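Local structure of HTH-type transcriptional regulator ascG (Escherichia coli, 3BRQ) at residues G23-N28 against Q68-L73; T27-H32 against Y84-S89; E141-T146 against S202-S207. The protein represses transcription of the cryptic asc operon in Escherichia coli as a sequence-specific DNA-binding regulator of the LacI family. All coordinates share one frame; numbering follows the deposited sequence.

Interaction 1 (G23-N28 against Q68-L73); sequences GLVVTN and QAIQYL
Val25 sets its two methyl groups against three side chains of the helix segment 68-73. CG1 meets Ala69 CB at 3.7 Å, while CG2 lies between Ile70 CG1 and Leu73 CD1, 3.8 Å from the CD1 atom of Leu73. The first torsion accounts for this division of labour: CG1 is anti to the backbone N (chi1 174°), and CG2 is left beside that N and anti to the carbonyl carbon. The side chains of Val25 and Ile70 cross at about a right angle, whereas Val25 and Leu73 slide past each other in opposite directions. No hydrogen bond spans the contact, which is held by apolar packing.

Strand 21-27 and helix 63-75 belong to the three-layer alpha/beta/alpha sandwich of a periplasmic-binding-protein-like lobe, with helices on both faces of a parallel sheet. The axes of residues 23-27 and 68-73 run nearly antiparallel, at 162°, and approach to 8.6 Å. Side chains alternate along the strand, and Leu24 and Val26 point away from this helix and pack against helix 36-49 on the other face of the sheet.

At Gly23 the helix comes close to bare backbone: Leu73 CD1 lies 3.7 Å from Gly23 CA and 3.6 Å from the carbonyl O of Leu24. A side chain at Gly23 would point at the helix, and its CB would clash with that same methyl. Leu73 also packs on Ile81 of strand 80-84 and on Leu55 of the second subunit, while Ile70 reaches Ile83 beside Val25.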
loop_
_atom_site.group_PDB
_atom_site.type_symbol
_atom_site.label_atom_id
_atom_site.label_comp_id
_atom_site.label_asym_id
_atom_site.label_seq_id
_atom_site.Cartn_x
_atom_site.Cartn_y
_atom_site.Cartn_z
ATOM N N GLY B 23 20.563 5.736 3.798
ATOM C CA GLY B 23 19.876 4.756 4.630
ATOM C C GLY B 23 18.503 5.220 5.052
ATOM O O GLY B 23 18.323 6.377 5.529
ATOM N N LEU B 24 17.521 4.329 4.938
ATOM C CA LEU B 24 16.158 4.623 5.387
ATOM C C LEU B 24 15.768 3.657 6.500
ATOM O O LEU B 24 16.004 2.450 6.372
ATOM C CB LEU B 24 15.162 4.451 4.237
ATOM C CG LEU B 24 15.000 5.587 3.227
ATOM C CD1 LEU B 24 16.226 6.485 3.077
ATOM C CD2 LEU B 24 14.540 5.025 1.862
ATOM N N VAL B 25 15.171 4.178 7.586
ATOM C CA VAL B 25 14.689 3.301 8.688
ATOM C C VAL B 25 13.172 3.580 8.786
ATOM O O VAL B 25 12.781 4.731 8.958
ATOM C CB VAL B 25 15.335 3.636 10.085
ATOM C CG1 VAL B 25 14.675 2.773 11.194
ATOM C CG2 VAL B 25 16.777 3.297 10.080
ATOM N N VAL B 26 12.338 2.557 8.666
ATOM C CA VAL B 26 10.882 2.699 8.674
ATOM C C VAL B 26 10.300 1.540 9.492
ATOM O O VAL B 26 10.714 0.387 9.353
ATOM C CB VAL B 26 10.271 2.711 7.277
ATOM C CG1 VAL B 26 8.751 2.810 7.325
ATOM C CG2 VAL B 26 10.854 3.866 6.446
ATOM N N THR B 27 9.418 1.903 10.439
ATOM C CA THR B 27 8.748 0.941 11.320
ATOM C C THR B 27 7.819 0.002 10.520
ATOM O O THR B 27 7.155 0.409 9.550
ATOM C CB THR B 27 8.006 1.705 12.486
ATOM O OG1 THR B 27 8.948 2.611 13.112
ATOM C CG2 THR B 27 7.587 0.768 13.587
ATOM N N ASN B 28 7.735 -1.246 10.958
ATOM C CA ASN B 28 6.891 -2.263 10.338
ATOM C C ASN B 28 5.436 -2.151 10.850
ATOM O O ASN B 28 4.938 -2.988 11.607
ATOM C CB ASN B 28 7.485 -3.649 10.633
ATOM C CG ASN B 28 6.721 -4.780 9.950
ATOM O OD1 ASN B 28 6.419 -4.703 8.791
ATOM N ND2 ASN B 28 6.391 -5.815 10.700
ATOM N N GLN B 68 18.209 0.694 17.094
ATOM C CA GLN B 68 19.161 -0.305 16.653
ATOM C C GLN B 68 19.280 -0.332 15.128
ATOM O O GLN B 68 20.346 -0.623 14.596
ATOM C CB GLN B 68 18.769 -1.714 17.122
ATOM C CG GLN B 68 18.979 -1.906 18.621
ATOM C CD GLN B 68 18.364 -3.214 19.112
ATOM O OE1 GLN B 68 17.884 -4.039 18.296
ATOM N NE2 GLN B 68 18.363 -3.414 20.449
ATOM N N ALA B 69 18.188 -0.066 14.435
ATOM C CA ALA B 69 18.184 -0.091 12.930
ATOM C C ALA B 69 19.003 1.093 12.372
ATOM O O ALA B 69 19.702 0.975 11.361
ATOM C CB ALA B 69 16.746 -0.012 12.425
ATOM N N ILE B 70 18.962 2.234 13.090
ATOM C CA ILE B 70 19.765 3.383 12.730
ATOM C C ILE B 70 21.251 3.015 12.843
ATOM O O ILE B 70 21.984 3.139 11.878
ATOM C CB ILE B 70 19.401 4.670 13.591
ATOM C CG1 ILE B 70 18.015 5.214 13.174
ATOM C CG2 ILE B 70 20.542 5.780 13.473
ATOM C CD1 ILE B 70 17.321 6.110 14.242
ATOM N N GLN B 71 21.681 2.546 14.016
ATOM C CA GLN B 71 23.061 2.063 14.211
ATOM C C GLN B 71 23.496 0.989 13.254
ATOM O O GLN B 71 24.648 0.992 12.821
ATOM C CB GLN B 71 23.263 1.522 15.618
ATOM C CG GLN B 71 24.739 1.363 15.955
ATOM C CD GLN B 71 25.506 2.690 15.861
ATOM O OE1 GLN B 71 25.128 3.676 16.501
ATOM N NE2 GLN B 71 26.595 2.710 15.074
ATOM N N TYR B 72 22.615 0.028 12.996
ATOM C CA TYR B 72 22.879 -0.996 12.007
ATOM C C TYR B 72 23.282 -0.345 10.700
ATOM O O TYR B 72 24.309 -0.694 10.136
ATOM C CB TYR B 72 21.662 -1.899 11.817
ATOM C CG TYR B 72 21.826 -2.997 10.777
ATOM C CD1 TYR B 72 22.829 -3.974 10.903
ATOM C CD2 TYR B 72 20.995 -3.055 9.667
ATOM C CE1 TYR B 72 22.983 -4.990 9.942
ATOM C CE2 TYR B 72 21.148 -4.083 8.694
ATOM C CZ TYR B 72 22.148 -5.041 8.850
ATOM O OH TYR B 72 22.323 -6.052 7.890
ATOM N N LEU B 73 22.484 0.583 10.198
ATOM C CA LEU B 73 22.793 1.197 8.900
ATOM C C LEU B 73 24.088 1.969 8.861
ATOM O O LEU B 73 24.810 1.905 7.876
ATOM C CB LEU B 73 21.646 2.074 8.370
ATOM C CG LEU B 73 20.371 1.399 7.863
ATOM C CD1 LEU B 73 19.393 2.472 7.436
ATOM C CD2 LEU B 73 20.631 0.403 6.687
#

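Interaction 2 (T27-H32 against Y84-S89); sequences TNTLYH and YPRFLS. With SO4 (sulfate ion), chain F.
In this periplasmic-binding-protein-like fold, the loops after the C-terminal ends of strands 21-27 and 80-84 meet beside the cleft between the two lobes, where a sulfate ion, probably from the crystallisation liquor, is bound. Arg86 carries the contact. Its CG is anti to the backbone N (chi1 176°), and the chain bends at chi3. NE donates almost straight to sulfate O2 at 3.1 Å, with an N-H...O angle of 174°, and NH2 gives a more bent bond to O3. Tyr84 OH donates to O4 of the same ion at 2.6 Å; Gly33, Ser151 and Thr153 supply further bonds to it.

Thr29 meets Arg86 tip to tip, its CG2 lying 3.3 Å above one face of the guanidinium, offset toward the rim. The Thr29 OG1 hydroxyl donates to Tyr31 O, and His32 NE2 donates to Thr27 O at 2.8 Å; both bonds brace the 27-32 loop internally, in which Asn28 centres an inverse gamma turn. The imidazole of His32 approaches the Tyr84 ring obliquely, with planes at 58° and centroids 5.4 Å apart.

Near the strand end, two waters bridge the segments: one accepts from Thr27 N and donates to Tyr84 O, and the other donates to both Thr27 OG1 and Tyr84 O. Thr27 OG1 is also bonded to Glu66, whose carboxylate accepts from the backbone N of Arg86, Phe87 and Leu88. The methyl of Thr27 turns to the edge of the Phe87 ring, CG2 to CE2 at 3.7 Å.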
loop_
_atom_site.group_PDB
_atom_site.type_symbol
_atom_site.label_atom_id
_atom_site.label_comp_id
_atom_site.label_asym_id
_atom_site.label_seq_id
_atom_site.Cartn_x
_atom_site.Cartn_y
_atom_site.Cartn_z
ATOM N N THR B 27 9.418 1.903 10.439
ATOM C CA THR B 27 8.748 0.941 11.320
ATOM C C THR B 27 7.819 0.002 10.520
ATOM O O THR B 27 7.155 0.409 9.550
ATOM C CB THR B 27 8.006 1.705 12.486
ATOM O OG1 THR B 27 8.948 2.611 13.112
ATOM C CG2 THR B 27 7.587 0.768 13.587
ATOM N N ASN B 28 7.735 -1.246 10.958
ATOM C CA ASN B 28 6.891 -2.263 10.338
ATOM C C ASN B 28 5.436 -2.151 10.850
ATOM O O ASN B 28 4.938 -2.988 11.607
ATOM C CB ASN B 28 7.485 -3.649 10.633
ATOM C CG ASN B 28 6.721 -4.780 9.950
ATOM O OD1 ASN B 28 6.419 -4.703 8.791
ATOM N ND2 ASN B 28 6.391 -5.815 10.700
ATOM N N THR B 29 4.765 -1.085 10.452
ATOM C CA THR B 29 3.387 -0.901 10.866
ATOM C C THR B 29 2.514 -1.127 9.659
ATOM O O THR B 29 2.976 -1.036 8.520
ATOM C CB THR B 29 3.144 0.465 11.463
ATOM O OG1 THR B 29 3.627 1.460 10.557
ATOM C CG2 THR B 29 3.889 0.588 12.835
ATOM N N LEU B 30 1.263 -1.473 9.903
ATOM C CA LEU B 30 0.383 -1.843 8.799
ATOM C C LEU B 30 -0.015 -0.548 8.068
ATOM O O LEU B 30 -0.120 -0.521 6.839
ATOM C CB LEU B 30 -0.869 -2.560 9.331
ATOM C CG LEU B 30 -1.908 -2.883 8.265
ATOM C CD1 LEU B 30 -1.427 -3.971 7.252
ATOM C CD2 LEU B 30 -3.198 -3.301 8.942
ATOM N N TYR B 31 -0.201 0.517 8.846
ATOM C CA TYR B 31 -0.528 1.829 8.303
ATOM C C TYR B 31 0.632 2.762 8.562
ATOM O O TYR B 31 1.290 2.651 9.597
ATOM C CB TYR B 31 -1.781 2.420 8.975
ATOM C CG TYR B 31 -2.106 3.852 8.545
ATOM C CD1 TYR B 31 -2.716 4.120 7.317
ATOM C CD2 TYR B 31 -1.784 4.944 9.375
ATOM C CE1 TYR B 31 -3.007 5.450 6.918
ATOM C CE2 TYR B 31 -2.077 6.246 8.986
ATOM C CZ TYR B 31 -2.696 6.507 7.770
ATOM O OH TYR B 31 -2.971 7.850 7.400
ATOM N N HIS B 32 0.865 3.678 7.614
ATOM C CA HIS B 32 1.784 4.781 7.806
ATOM C C HIS B 32 1.087 6.077 7.420
ATOM O O HIS B 32 0.519 6.174 6.331
ATOM C CB HIS B 32 2.992 4.594 6.878
ATOM C CG HIS B 32 3.951 3.565 7.354
ATOM N ND1 HIS B 32 3.905 2.246 6.939
ATOM C CD2 HIS B 32 4.976 3.650 8.245
ATOM C CE1 HIS B 32 4.882 1.573 7.528
ATOM N NE2 HIS B 32 5.537 2.402 8.330
ATOM N N TYR B 84 12.091 7.375 9.706
ATOM C CA TYR B 84 10.658 7.599 9.893
ATOM C C TYR B 84 10.109 6.742 11.082
ATOM O O TYR B 84 9.735 5.603 10.901
ATOM C CB TYR B 84 9.949 7.382 8.558
ATOM C CG TYR B 84 8.434 7.422 8.570
ATOM C CD1 TYR B 84 7.713 7.938 9.659
ATOM C CD2 TYR B 84 7.723 6.912 7.473
ATOM C CE1 TYR B 84 6.322 7.923 9.673
ATOM C CE2 TYR B 84 6.344 6.933 7.454
ATOM C CZ TYR B 84 5.659 7.462 8.554
ATOM O OH TYR B 84 4.291 7.450 8.504
ATOM N N PRO B 85 10.134 7.289 12.322
ATOM C CA PRO B 85 9.857 6.493 13.487
ATOM C C PRO B 85 8.410 6.634 13.990
ATOM O O PRO B 85 7.832 7.759 14.001
ATOM C CB PRO B 85 10.829 7.103 14.523
ATOM C CG PRO B 85 10.861 8.504 14.191
ATOM C CD PRO B 85 10.524 8.643 12.711
ATOM N N ARG B 86 7.820 5.514 14.432
ATOM C CA ARG B 86 6.562 5.591 15.143
ATOM C C ARG B 86 6.897 5.789 16.612
ATOM O O ARG B 86 6.288 6.657 17.254
ATOM C CB ARG B 86 5.696 4.311 15.003
ATOM C CG ARG B 86 4.411 4.401 15.858
ATOM C CD ARG B 86 3.312 3.474 15.475
ATOM N NE ARG B 86 2.675 3.809 14.183
ATOM C CZ ARG B 86 1.729 3.050 13.671
ATOM N NH1 ARG B 86 1.354 1.997 14.397
ATOM N NH2 ARG B 86 1.145 3.328 12.482
ATOM N N PHE B 87 7.850 5.013 17.151
ATOM C CA PHE B 87 7.995 4.897 18.622
ATOM C C PHE B 87 8.989 5.844 19.323
ATOM O O PHE B 87 8.750 6.234 20.484
ATOM C CB PHE B 87 8.234 3.430 19.041
ATOM C CG PHE B 87 7.118 2.504 18.626
ATOM C CD1 PHE B 87 5.952 2.386 19.423
ATOM C CD2 PHE B 87 7.183 1.821 17.417
ATOM C CE1 PHE B 87 4.909 1.563 19.037
ATOM C CE2 PHE B 87 6.127 0.985 17.004
ATOM C CZ PHE B 87 5.002 0.847 17.777
ATOM N N LEU B 88 10.118 6.171 18.692
ATOM C CA LEU B 88 11.118 7.016 19.361
ATOM C C LEU B 88 10.513 8.354 19.766
ATOM O O LEU B 88 9.773 8.921 18.992
ATOM C CB LEU B 88 12.344 7.246 18.499
ATOM C CG LEU B 88 13.323 6.066 18.333
ATOM C CD1 LEU B 88 14.143 6.230 17.032
ATOM C CD2 LEU B 88 14.259 5.966 19.529
ATOM N N SER B 89 10.801 8.825 20.975
ATOM C CA SER B 89 10.333 10.148 21.394
ATOM C C SER B 89 11.169 11.181 20.661
ATOM O O SER B 89 12.292 10.915 20.234
ATOM C CB SER B 89 10.518 10.331 22.882
ATOM O OG SER B 89 11.885 10.395 23.156
HETATM S S SO4 F . 2.635 6.934 12.056
HETATM O O1 SO4 F . 2.427 8.238 12.595
HETATM O O2 SO4 F . 3.797 6.308 12.741
HETATM O O3 SO4 F . 1.414 6.172 12.055
HETATM O O4 SO4 F . 2.867 7.119 10.628
HETATM O O HOH W 1 7.601 4.315 10.313
HETATM O O HOH W 2 11.603 3.502 11.797
#

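Interaction 3 (E141-T146 against S202-S207); sequences EIAFLT and SALVAS
Leu145 O accepts two hydrogen bonds from Ser207: one from the hydroxyl OG at 2.8 Å, the other from the backbone N, which lies in the carbonyl plane. The Ser207 side chain has OG beside its own backbone N (chi1 -71°), and both donors thus converge on one oxygen past the last bridged pair, Leu145 with Ala206. Before it, the backbone bonds alternate in parallel fashion: Ser202 N to Glu141 O, Ala143 N to Ala203 O, Val205 N to Ala143 O and Leu145 N to Val205 O. The bond from Val205 N is nearly straight at 174°, although the donor sits above the plane of the Ala143 carbonyl. At the other end, one water accepts from Glu141 N and is hydrogen-bonded to Ser202 OG, which is also bonded to His139.

Strands 142-145 and 203-206 are parallel neighbours in the sheet of the C-terminal lobe, with strand 177-178 beyond the first and 231-235 beyond the second. On the face carrying Ile142, Phe144, Ala203 and Val205, the Phe144 ring crosses Val205 obliquely, CE1 to CG1 at 3.7 Å, and its CZ lies 3.2 Å from Ser207 OG; the ring also stacks with Tyr161. An alanine at Phe144 would probably open a gap beside Val205 CG1 and leave the Tyr161 ring without its stacking partner. On the other face, Leu145 CD1 is pressed to 3.3 Å from Leu204 CD1, tighter than usual, and Ala143 CB meets that same Leu204 methyl at 3.7 Å. Leu194 and Ala215 of helices 184-197 and 209-221 cover these leucines. The chemistry thus divides cleanly: backbone bonds fix the register, apolar side chains fill both faces, and the Ser207 hydroxyl adds a second donor beyond the last pair.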
loop_
_atom_site.group_PDB
_atom_site.type_symbol
_atom_site.label_atom_id
_atom_site.label_comp_id
_atom_site.label_asym_id
_atom_site.label_seq_id
_atom_site.Cartn_x
_atom_site.Cartn_y
_atom_site.Cartn_z
ATOM N N GLU B 141 -22.609 18.118 15.192
ATOM C CA GLU B 141 -22.495 16.827 15.856
ATOM C C GLU B 141 -21.672 15.970 14.898
ATOM O O GLU B 141 -22.157 15.495 13.850
ATOM C CB GLU B 141 -23.888 16.244 16.130
ATOM C CG GLU B 141 -24.777 17.152 16.982
ATOM C CD GLU B 141 -26.217 16.642 17.018
ATOM O OE1 GLU B 141 -27.042 17.149 16.229
ATOM O OE2 GLU B 141 -26.518 15.715 17.818
ATOM N N ILE B 142 -20.395 15.829 15.251
ATOM C CA ILE B 142 -19.437 15.212 14.358
ATOM C C ILE B 142 -18.815 14.001 15.076
ATOM O O ILE B 142 -18.264 14.169 16.170
ATOM C CB ILE B 142 -18.296 16.241 13.954
ATOM C CG1 ILE B 142 -18.902 17.529 13.348
ATOM C CG2 ILE B 142 -17.291 15.566 13.057
ATOM C CD1 ILE B 142 -17.883 18.691 13.102
ATOM N N ALA B 143 -18.926 12.821 14.461
ATOM C CA ALA B 143 -18.234 11.608 14.917
ATOM C C ALA B 143 -16.763 11.558 14.477
ATOM O O ALA B 143 -16.379 12.176 13.498
ATOM C CB ALA B 143 -18.994 10.358 14.443
ATOM N N PHE B 144 -15.927 10.835 15.201
ATOM C CA PHE B 144 -14.541 10.722 14.871
ATOM C C PHE B 144 -14.079 9.262 15.090
ATOM O O PHE B 144 -14.281 8.675 16.156
ATOM C CB PHE B 144 -13.688 11.673 15.722
ATOM C CG PHE B 144 -12.276 11.807 15.246
ATOM C CD1 PHE B 144 -11.929 12.748 14.228
ATOM C CD2 PHE B 144 -11.262 11.012 15.817
ATOM C CE1 PHE B 144 -10.575 12.862 13.793
ATOM C CE2 PHE B 144 -9.916 11.145 15.409
ATOM C CZ PHE B 144 -9.566 12.092 14.406
ATOM N N LEU B 145 -13.518 8.685 14.024
ATOM C CA LEU B 145 -12.832 7.408 14.087
ATOM C C LEU B 145 -11.305 7.542 14.169
ATOM O O LEU B 145 -10.649 7.984 13.223
ATOM C CB LEU B 145 -13.170 6.579 12.845
ATOM C CG LEU B 145 -14.338 5.588 12.824
ATOM C CD1 LEU B 145 -15.545 6.182 13.412
ATOM C CD2 LEU B 145 -14.614 5.137 11.370
ATOM N N THR B 146 -10.736 7.117 15.288
ATOM C CA THR B 146 -9.286 7.182 15.472
ATOM C C THR B 146 -8.527 6.064 14.815
ATOM O O THR B 146 -9.089 5.028 14.432
ATOM C CB THR B 146 -8.890 7.242 17.005
ATOM O OG1 THR B 146 -8.832 5.909 17.546
ATOM C CG2 THR B 146 -9.965 7.971 17.758
ATOM N N SER B 202 -24.222 14.145 12.233
ATOM C CA SER B 202 -24.441 14.474 10.803
ATOM C C SER B 202 -23.192 14.292 9.929
ATOM O O SER B 202 -23.275 14.269 8.690
ATOM C CB SER B 202 -25.050 15.896 10.606
ATOM O OG SER B 202 -24.160 16.945 11.017
ATOM N N ALA B 203 -22.034 14.118 10.562
ATOM C CA ALA B 203 -20.809 13.962 9.804
ATOM C C ALA B 203 -19.874 13.029 10.569
ATOM O O ALA B 203 -19.938 12.979 11.791
ATOM C CB ALA B 203 -20.135 15.356 9.544
ATOM N N LEU B 204 -19.040 12.292 9.833
ATOM C CA LEU B 204 -18.051 11.382 10.416
ATOM C C LEU B 204 -16.671 11.676 9.812
ATOM O O LEU B 204 -16.500 11.668 8.558
ATOM C CB LEU B 204 -18.413 9.895 10.130
ATOM C CG LEU B 204 -17.223 8.978 10.516
ATOM C CD1 LEU B 204 -17.496 8.262 11.773
ATOM C CD2 LEU B 204 -16.878 7.984 9.415
ATOM N N VAL B 205 -15.682 11.894 10.688
ATOM C CA VAL B 205 -14.276 12.079 10.234
ATOM C C VAL B 205 -13.547 10.793 10.583
ATOM O O VAL B 205 -13.481 10.451 11.770
ATOM C CB VAL B 205 -13.613 13.307 10.916
ATOM C CG1 VAL B 205 -12.143 13.447 10.503
ATOM C CG2 VAL B 205 -14.386 14.594 10.530
ATOM N N ALA B 206 -13.082 10.039 9.555
ATOM C CA ALA B 206 -12.277 8.823 9.766
ATOM C C ALA B 206 -10.825 9.195 9.603
ATOM O O ALA B 206 -10.482 9.898 8.673
ATOM C CB ALA B 206 -12.623 7.727 8.735
ATOM N N SER B 207 -9.960 8.655 10.470
ATOM C CA SER B 207 -8.558 9.009 10.465
ATOM C C SER B 207 -7.784 8.432 9.282
ATOM O O SER B 207 -6.647 8.848 9.067
ATOM C CB SER B 207 -7.897 8.701 11.824
ATOM O OG SER B 207 -8.376 9.615 12.806
HETATM O O HOH W 3 -24.901 18.303 13.030
#

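In the fold
Interactions 1 and 2 lie in the N-terminal lobe and interaction 3 in the C-terminal lobe; both of the first two close before interaction 3 opens along the chain. The first two start from the same run of chain and share Thr27 and Asn28; their centres are 11 Å apart, and a probable backbone hydrogen bond from Tyr84 to Val25 links them through the parallel sheet. Interaction 1 is helix-on-sheet core, whereas interaction 2 occupies loops facing the cleft. Interaction 3, in the second sheet, is centred about 35 Å from interaction 1 and 24 Å from interaction 2, which it touches where Tyr31 nears Ser207. Interactions 1 and 2 also touch the second subunit, so the N-terminal lobe contributes to the dimer.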